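Side-chain contacts in aminotransferase (Helicobacter pylori, PDB 2FNU), which catalyses the PLP-dependent transamination of a UDP-linked 4-hexulose, the second step in making pseudaminic acid, the sialic-acid-like sugar that decorates flagellin: residues K252-A257 with P272-L277; R262-N267 with H284-L289. All coordinates share one frame; numbering follows the deposited sequence.

Contact 1: K252-A257 with P272-L277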
ATOM      1  N   LYS B 252      12.992  25.794  -8.012  1.00 13.80           N
ATOM      2  CA  LYS B 252      11.833  26.433  -8.631  1.00 13.27           C
ATOM      3  C   LYS B 252      10.823  26.873  -7.585  1.00 14.99           C
ATOM      4  O   LYS B 252      10.273  27.971  -7.685  1.00 16.49           O
ATOM      5  CB  LYS B 252      11.185  25.536  -9.684  1.00 14.16           C
ATOM      6  CG  LYS B 252      12.056  25.348 -10.926  1.00 16.86           C
ATOM      7  CD  LYS B 252      12.094  26.627 -11.757  1.00 24.31           C
ATOM      8  CE  LYS B 252      12.938  26.454 -13.014  1.00 40.51           C
ATOM      9  NZ  LYS B 252      13.120  27.746 -13.743  1.00 51.18           N
ATOM     10  N   ARG B 253      10.556  26.011  -6.593  1.00 13.12           N
ATOM     11  CA  ARG B 253       9.642  26.370  -5.516  1.00 12.20           C
ATOM     12  C   ARG B 253      10.218  27.516  -4.679  1.00 13.68           C
ATOM     13  O   ARG B 253       9.487  28.415  -4.257  1.00 14.14           O
ATOM     14  CB  ARG B 253       9.295  25.153  -4.658  1.00 12.26           C
ATOM     15  CG  ARG B 253       8.495  24.086  -5.422  1.00 12.43           C
ATOM     16  CD  ARG B 253       7.932  23.015  -4.484  1.00 12.18           C
ATOM     17  NE  ARG B 253       9.008  22.311  -3.801  1.00 11.54           N
ATOM     18  CZ  ARG B 253       9.618  21.219  -4.261  1.00 13.42           C
ATOM     19  NH1 ARG B 253       9.244  20.653  -5.420  1.00 13.39           N
ATOM     20  NH2 ARG B 253      10.608  20.695  -3.545  1.00 12.58           N
ATOM     21  N   GLU B 254      11.537  27.503  -4.476  1.00 13.15           N
ATOM     22  CA  GLU B 254      12.177  28.604  -3.734  1.00 13.71           C
ATOM     23  C   GLU B 254      11.997  29.934  -4.467  1.00 12.45           C
ATOM     24  O   GLU B 254      11.725  30.961  -3.830  1.00 13.94           O
ATOM     25  CB  GLU B 254      13.658  28.301  -3.470  1.00 15.72           C
ATOM     26  CG  GLU B 254      14.464  29.439  -2.820  1.00 15.93           C
ATOM     27  CD  GLU B 254      14.073  29.752  -1.382  1.00 18.93           C
ATOM     28  OE1 GLU B 254      13.352  28.949  -0.738  1.00 16.30           O
ATOM     29  OE2 GLU B 254      14.517  30.814  -0.878  1.00 17.09           O
ATOM     30  N   GLU B 255      12.125  29.909  -5.790  1.00 14.11           N
ATOM     31  CA  GLU B 255      11.955  31.131  -6.580  1.00 14.38           C
ATOM     32  C   GLU B 255      10.527  31.644  -6.491  1.00 16.21           C
ATOM     33  O   GLU B 255      10.308  32.852  -6.366  1.00 16.29           O
ATOM     34  CB  GLU B 255      12.457  30.932  -8.014  1.00 17.39           C
ATOM     35  CG  GLU B 255      13.991  30.990  -8.032  1.00 21.59           C
ATOM     36  CD  GLU B 255      14.646  30.301  -9.216  1.00 28.82           C
ATOM     37  OE1 GLU B 255      15.886  30.142  -9.163  1.00 28.90           O
ATOM     38  OE2 GLU B 255      13.950  29.916 -10.176  1.00 28.03           O
ATOM     39  N   ALA B 256       9.556  30.731  -6.516  1.00 13.36           N
ATOM     40  CA  ALA B 256       8.154  31.116  -6.370  1.00 13.29           C
ATOM     41  C   ALA B 256       7.939  31.726  -4.994  1.00 13.38           C
ATOM     42  O   ALA B 256       7.294  32.767  -4.865  1.00 15.02           O
ATOM     43  CB  ALA B 256       7.251  29.898  -6.548  1.00 14.41           C
ATOM     44  N   ALA B 257       8.488  31.081  -3.961  1.00 13.32           N
ATOM     45  CA  ALA B 257       8.355  31.597  -2.596  1.00 13.54           C
ATOM     46  C   ALA B 257       8.946  32.997  -2.458  1.00 11.47           C
ATOM     47  O   ALA B 257       8.374  33.870  -1.797  1.00 14.00           O
ATOM     48  CB  ALA B 257       9.020  30.646  -1.609  1.00 14.50           C
ATOM     49  N   PRO B 272       3.884  35.947   6.012  1.00 14.08           N
ATOM     50  CA  PRO B 272       4.405  34.732   5.399  1.00 13.42           C
ATOM     51  C   PRO B 272       5.487  34.128   6.292  1.00 14.06           C
ATOM     52  O   PRO B 272       6.269  34.854   6.937  1.00 16.10           O
ATOM     53  CB  PRO B 272       5.038  35.225   4.091  1.00 15.17           C
ATOM     54  CG  PRO B 272       4.587  36.645   3.935  1.00 23.12           C
ATOM     55  CD  PRO B 272       4.321  37.158   5.292  1.00 16.97           C
ATOM     56  N   LEU B 273       5.568  32.802   6.308  1.00 14.72           N
ATOM     57  CA  LEU B 273       6.604  32.139   7.099  1.00 14.18           C
ATOM     58  C   LEU B 273       7.933  32.058   6.351  1.00 14.13           C
ATOM     59  O   LEU B 273       8.990  31.960   6.978  1.00 14.30           O
ATOM     60  CB  LEU B 273       6.158  30.726   7.487  1.00 14.52           C
ATOM     61  CG  LEU B 273       5.011  30.622   8.500  1.00 19.38           C
ATOM     62  CD1 LEU B 273       4.750  29.146   8.835  1.00 18.01           C
ATOM     63  CD2 LEU B 273       5.332  31.403   9.775  1.00 22.49           C
ATOM     64  N   HIS B 274       7.896  32.104   5.019  1.00 13.78           N
ATOM     65  CA  HIS B 274       9.116  31.844   4.233  1.00 13.95           C
ATOM     66  C   HIS B 274      10.320  32.760   4.533  1.00 15.98           C
ATOM     67  O   HIS B 274      11.453  32.276   4.574  1.00 16.12           O
ATOM     68  CB  HIS B 274       8.793  31.739   2.728  1.00 14.83           C
ATOM     69  CG  HIS B 274       9.993  31.525   1.862  1.00 13.68           C
ATOM     70  ND1 HIS B 274      10.522  30.281   1.584  1.00 16.85           N
ATOM     71  CD2 HIS B 274      10.784  32.419   1.226  1.00 11.79           C
ATOM     72  CE1 HIS B 274      11.582  30.421   0.802  1.00 11.48           C
ATOM     73  NE2 HIS B 274      11.755  31.710   0.568  1.00 17.68           N
ATOM     74  N   PRO B 275      10.091  34.072   4.733  1.00 13.40           N
ATOM     75  CA  PRO B 275      11.245  34.934   5.051  1.00 14.48           C
ATOM     76  C   PRO B 275      11.983  34.595   6.344  1.00 17.88           C
ATOM     77  O   PRO B 275      13.093  35.113   6.553  1.00 20.92           O
ATOM     78  CB  PRO B 275      10.626  36.336   5.154  1.00 15.83           C
ATOM     79  CG  PRO B 275       9.406  36.256   4.282  1.00 14.87           C
ATOM     80  CD  PRO B 275       8.858  34.876   4.576  1.00 14.75           C
ATOM     81  N   LEU B 276      11.388  33.759   7.199  1.00 16.88           N
ATOM     82  CA  LEU B 276      11.988  33.452   8.493  1.00 18.87           C
ATOM     83  C   LEU B 276      12.909  32.232   8.466  1.00 21.58           C
ATOM     84  O   LEU B 276      13.519  31.889   9.485  1.00 21.38           O
ATOM     85  CB  LEU B 276      10.891  33.265   9.540  1.00 22.23           C
ATOM     86  CG  LEU B 276       9.904  34.438   9.618  1.00 26.92           C
ATOM     87  CD1 LEU B 276       8.768  34.088  10.582  1.00 27.77           C
ATOM     88  CD2 LEU B 276      10.586  35.774  10.006  1.00 26.92           C
ATOM     89  N   LEU B 277      13.011  31.571   7.315  1.00 16.44           N
ATOM     90  CA  LEU B 277      13.844  30.362   7.216  1.00 15.60           C
ATOM     91  C   LEU B 277      15.311  30.675   7.491  1.00 19.49           C
ATOM     92  O   LEU B 277      15.820  31.712   7.058  1.00 23.77           O
ATOM     93  CB  LEU B 277      13.728  29.743   5.829  1.00 15.23           C
ATOM     94  CG  LEU B 277      12.411  29.081   5.427  1.00 18.97           C
ATOM     95  CD1 LEU B 277      12.519  28.654   3.976  1.00 18.16           C
ATOM     96  CD2 LEU B 277      12.130  27.888   6.310  1.00 21.97           C
TER
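In the smaller C-terminal part of this aminotransferase, a helix lies against a three-stranded antiparallel sheet, and here the short 3-10 turn that follows edge strand 270-272 meets that helix: the imidazole of His274 lies against Ala257 and Glu254, one turn apart on the helix. With CG anti to the backbone N, the His274 side chain reaches out from the turn and sets one ring face over Ala257. The methyl CB sits almost squarely above the ring, 3.5 Å from its centroid and 7° off the normal, a well-formed CH-pi contact. Glu254 comes to the rim of the same ring instead, its chain bent at the second torsion and its carboxylate plane turned 45° from the imidazole. There Glu254 OE2 accepts a weak hydrogen bond from His274 NE2, 3.2 Å long and bent to 125° at the hydrogen. Around the pair, Leu258 and Asp261 of helix 246-264 also touch His274, Tyr286 of the middle strand 286-290 packs against both His274 and Ala257, and Asn283 closes in from the loop leading to that strand.

Contact 2: R262-N267 with H284-L289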
ATOM      1  N   ARG B 262       8.433  38.973  -1.994  1.00 13.48           N
ATOM      2  CA  ARG B 262       8.629  40.353  -2.468  1.00 14.10           C
ATOM      3  C   ARG B 262       7.303  41.099  -2.485  1.00 14.91           C
ATOM      4  O   ARG B 262       7.213  42.251  -2.022  1.00 16.09           O
ATOM      5  CB  ARG B 262       9.255  40.393  -3.860  1.00 14.08           C
ATOM      6  CG  ARG B 262      10.703  39.958  -3.909  1.00 15.76           C
ATOM      7  CD  ARG B 262      11.309  40.331  -5.258  1.00 15.76           C
ATOM      8  NE  ARG B 262      10.584  39.767  -6.403  1.00 15.24           N
ATOM      9  CZ  ARG B 262      10.734  38.521  -6.850  1.00 17.00           C
ATOM     10  NH1 ARG B 262      11.578  37.682  -6.239  1.00 16.07           N
ATOM     11  NH2 ARG B 262      10.039  38.115  -7.919  1.00 15.88           N
ATOM     12  N   ILE B 263       6.266  40.455  -3.023  1.00 12.92           N
ATOM     13  CA  ILE B 263       4.985  41.130  -3.191  1.00 12.62           C
ATOM     14  C   ILE B 263       4.268  41.319  -1.855  1.00 15.53           C
ATOM     15  O   ILE B 263       3.577  42.329  -1.660  1.00 16.02           O
ATOM     16  CB  ILE B 263       4.105  40.352  -4.212  1.00 14.31           C
ATOM     17  CG1 ILE B 263       4.796  40.386  -5.591  1.00 12.48           C
ATOM     18  CG2 ILE B 263       2.685  40.916  -4.295  1.00 14.29           C
ATOM     19  CD1 ILE B 263       4.241  39.414  -6.624  1.00 14.88           C
ATOM     20  N   PHE B 264       4.452  40.365  -0.935  1.00 13.38           N
ATOM     21  CA  PHE B 264       3.817  40.412   0.373  1.00 14.73           C
ATOM     22  C   PHE B 264       4.584  41.202   1.435  1.00 15.60           C
ATOM     23  O   PHE B 264       4.082  41.365   2.549  1.00 16.04           O
ATOM     24  CB  PHE B 264       3.621  38.976   0.908  1.00 13.09           C
ATOM     25  CG  PHE B 264       2.645  38.154   0.113  1.00 14.01           C
ATOM     26  CD1 PHE B 264       1.627  38.752  -0.624  1.00 14.96           C
ATOM     27  CD2 PHE B 264       2.725  36.761   0.132  1.00 13.33           C
ATOM     28  CE1 PHE B 264       0.705  37.983  -1.349  1.00 15.12           C
ATOM     29  CE2 PHE B 264       1.807  35.975  -0.583  1.00 13.02           C
ATOM     30  CZ  PHE B 264       0.797  36.585  -1.315  1.00 15.39           C
ATOM     31  N   LYS B 265       5.800  41.657   1.122  1.00 15.82           N
ATOM     32  CA  LYS B 265       6.621  42.369   2.115  1.00 14.97           C
ATOM     33  C   LYS B 265       5.834  43.551   2.696  1.00 17.50           C
ATOM     34  O   LYS B 265       5.266  44.346   1.944  1.00 17.78           O
ATOM     35  CB  LYS B 265       7.936  42.838   1.486  1.00 16.54           C
ATOM     36  CG  LYS B 265       8.796  43.718   2.383  1.00 26.92           C
ATOM     37  CD  LYS B 265       9.795  42.918   3.176  1.00 43.84           C
ATOM     38  CE  LYS B 265      10.816  43.839   3.825  1.00 50.55           C
ATOM     39  NZ  LYS B 265      11.956  43.069   4.386  1.00 61.64           N
ATOM     40  N   ASP B 266       5.782  43.612   4.031  1.00 18.43           N
ATOM     41  CA  ASP B 266       5.097  44.684   4.795  1.00 21.71           C
ATOM     42  C   ASP B 266       3.597  44.798   4.545  1.00 20.98           C
ATOM     43  O   ASP B 266       2.984  45.836   4.842  1.00 21.80           O
ATOM     44  CB  ASP B 266       5.764  46.056   4.592  1.00 23.14           C
ATOM     45  CG  ASP B 266       7.206  46.078   5.035  1.00 26.25           C
ATOM     46  OD1 ASP B 266       7.999  46.782   4.385  1.00 37.42           O
ATOM     47  OD2 ASP B 266       7.552  45.386   6.017  1.00 32.10           O
ATOM     48  N   ASN B 267       2.980  43.746   4.011  1.00 16.80           N
ATOM     49  CA  ASN B 267       1.532  43.785   3.837  1.00 18.38           C
ATOM     50  C   ASN B 267       0.853  43.823   5.220  1.00 20.04           C
ATOM     51  O   ASN B 267       1.386  43.287   6.203  1.00 17.58           O
ATOM     52  CB  ASN B 267       1.045  42.604   2.988  1.00 18.17           C
ATOM     53  CG  ASN B 267       0.793  41.370   3.811  1.00 16.73           C
ATOM     54  OD1 ASN B 267      -0.278  41.219   4.393  1.00 18.12           O
ATOM     55  ND2 ASN B 267       1.779  40.492   3.892  1.00 16.50           N
ATOM     56  N   HIS B 284       7.658  22.629   0.398  1.00 12.69           N
ATOM     57  CA  HIS B 284       6.454  21.878   0.045  1.00 11.70           C
ATOM     58  C   HIS B 284       5.210  22.758   0.094  1.00 14.23           C
ATOM     59  O   HIS B 284       4.340  22.665  -0.807  1.00 13.57           O
ATOM     60  CB  HIS B 284       6.279  20.631   0.927  1.00 12.15           C
ATOM     61  CG  HIS B 284       4.969  19.959   0.721  1.00 12.49           C
ATOM     62  ND1 HIS B 284       4.511  19.599  -0.533  1.00 14.51           N
ATOM     63  CD2 HIS B 284       3.994  19.617   1.592  1.00 14.75           C
ATOM     64  CE1 HIS B 284       3.305  19.065  -0.420  1.00 14.60           C
ATOM     65  NE2 HIS B 284       2.968  19.067   0.857  1.00 14.97           N
ATOM     66  N   LEU B 285       5.112  23.570   1.154  1.00 13.10           N
ATOM     67  CA  LEU B 285       4.010  24.539   1.301  1.00 11.56           C
ATOM     68  C   LEU B 285       4.549  25.952   1.344  1.00 12.63           C
ATOM     69  O   LEU B 285       5.723  26.162   1.716  1.00 12.88           O
ATOM     70  CB  LEU B 285       3.212  24.317   2.590  1.00 12.85           C
ATOM     71  CG  LEU B 285       2.637  22.929   2.874  1.00 13.68           C
ATOM     72  CD1 LEU B 285       1.993  22.838   4.276  1.00 13.22           C
ATOM     73  CD2 LEU B 285       1.616  22.550   1.811  1.00 13.17           C
ATOM     74  N   TYR B 286       3.686  26.911   1.009  1.00 11.51           N
ATOM     75  CA  TYR B 286       3.974  28.327   1.261  1.00 11.32           C
ATOM     76  C   TYR B 286       2.875  28.827   2.206  1.00 12.73           C
ATOM     77  O   TYR B 286       1.801  29.229   1.744  1.00 13.46           O
ATOM     78  CB  TYR B 286       3.956  29.150  -0.041  1.00  9.86           C
ATOM     79  CG  TYR B 286       4.361  30.579   0.198  1.00 12.32           C
ATOM     80  CD1 TYR B 286       5.705  30.959   0.124  1.00 12.08           C
ATOM     81  CD2 TYR B 286       3.410  31.540   0.556  1.00 12.13           C
ATOM     82  CE1 TYR B 286       6.098  32.292   0.361  1.00 12.83           C
ATOM     83  CE2 TYR B 286       3.797  32.851   0.809  1.00 12.38           C
ATOM     84  CZ  TYR B 286       5.131  33.214   0.706  1.00 14.22           C
ATOM     85  OH  TYR B 286       5.522  34.516   0.948  1.00 13.74           O
ATOM     86  N   PRO B 287       3.096  28.718   3.528  1.00 11.63           N
ATOM     87  CA  PRO B 287       2.092  29.155   4.506  1.00 12.59           C
ATOM     88  C   PRO B 287       2.107  30.650   4.761  1.00 13.55           C
ATOM     89  O   PRO B 287       3.180  31.265   4.862  1.00 13.62           O
ATOM     90  CB  PRO B 287       2.511  28.435   5.810  1.00 12.53           C
ATOM     91  CG  PRO B 287       3.576  27.437   5.395  1.00 13.77           C
ATOM     92  CD  PRO B 287       4.239  28.053   4.180  1.00 12.53           C
ATOM     93  N   ILE B 288       0.908  31.214   4.886  1.00 13.67           N
ATOM     94  CA  ILE B 288       0.781  32.563   5.431  1.00 13.31           C
ATOM     95  C   ILE B 288      -0.091  32.486   6.683  1.00 15.29           C
ATOM     96  O   ILE B 288      -0.983  31.619   6.767  1.00 14.59           O
ATOM     97  CB  ILE B 288       0.170  33.568   4.408  1.00 14.43           C
ATOM     98  CG1 ILE B 288      -1.270  33.163   4.040  1.00 13.51           C
ATOM     99  CG2 ILE B 288       1.073  33.708   3.179  1.00 15.57           C
ATOM    100  CD1 ILE B 288      -1.997  34.187   3.127  1.00 13.98           C
ATOM    101  N   LEU B 289       0.159  33.377   7.643  1.00 14.22           N
ATOM    102  CA  LEU B 289      -0.626  33.422   8.884  1.00 15.44           C
ATOM    103  C   LEU B 289      -1.405  34.733   8.973  1.00 16.18           C
ATOM    104  O   LEU B 289      -0.805  35.807   9.088  1.00 15.79           O
ATOM    105  CB  LEU B 289       0.271  33.276  10.128  1.00 14.57           C
ATOM    106  CG  LEU B 289       1.104  32.001  10.229  1.00 17.91           C
ATOM    107  CD1 LEU B 289       2.021  32.102  11.440  1.00 25.73           C
ATOM    108  CD2 LEU B 289       0.178  30.807  10.327  1.00 20.71           C
TER
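Phe264 and Tyr286 bring their rings together where the last turn of helix 246-264 lies on the middle strand of the three-stranded antiparallel sheet, a helix-on-sheet packing within the C-terminal part of this DegT/DnrJ/EryC1-family enzyme. The two side chains run past each other in opposite directions, one coming down from the helix, the other rising from the strand. Tyr286 lies along the rim of the Phe264 ring: its CE2 is 4.0 Å from Phe264 CE2, and its OH is 3.7 Å from Phe264 CD2, near the plane of the phenyl ring. Phe264 thus offers an edge, not a face, to the phenol. Having CG anti to the backbone N (chi1 -175°) lets Tyr286 extend far enough for its hydroxyl to pass beside the phenyl and hydrogen-bond to Asp261 OD1, one turn earlier on the helix. That bond gives the buried hydroxyl a polar partner. Ile288, two residues on and on the same side of the strand, adds a looser apolar contact, CG2 to Phe264 CE2 at 4.5 Å. Tyr260 meets both aromatic rings, while Phe270 packs edge-to-face with Phe264; Ala362 of helix 355-370 also touches Phe264. Beyond the ring, the chain leaves the helix through a type II beta turn, Phe264 to Asn267. Its closing carbonyl is gripped twice: Phe264 O accepts from Asn267 N at 3.0 Å and from the side-chain amide, Asn267 ND2, at 2.8 Å, the latter nearly straight at 166° and directed onto a lone pair in the carbonyl plane.

The centres of contacts 1 and 2 are 8 Å apart, and both use helix 246-264, contact 1 in its middle and contact 2 at its C-terminal end. Along the chain the segments alternate: 252-257, 262-267, 272-277, 284-289. The helix therefore meets first the turn after edge strand 270-272 and then the middle strand 286-290. Tyr286 joins the two, with its CE1 3.6 Å from His274 CB and 3.5 Å from Ala257 O. Just past the end of strand 270-272, Leu273 N lies 3.2 Å from Pro287 O of strand 286-290, a probable hydrogen bond. Together they join helix and sheet at these two places, the side chain of Tyr286 being about 13 Å from the bound UDP-sugar.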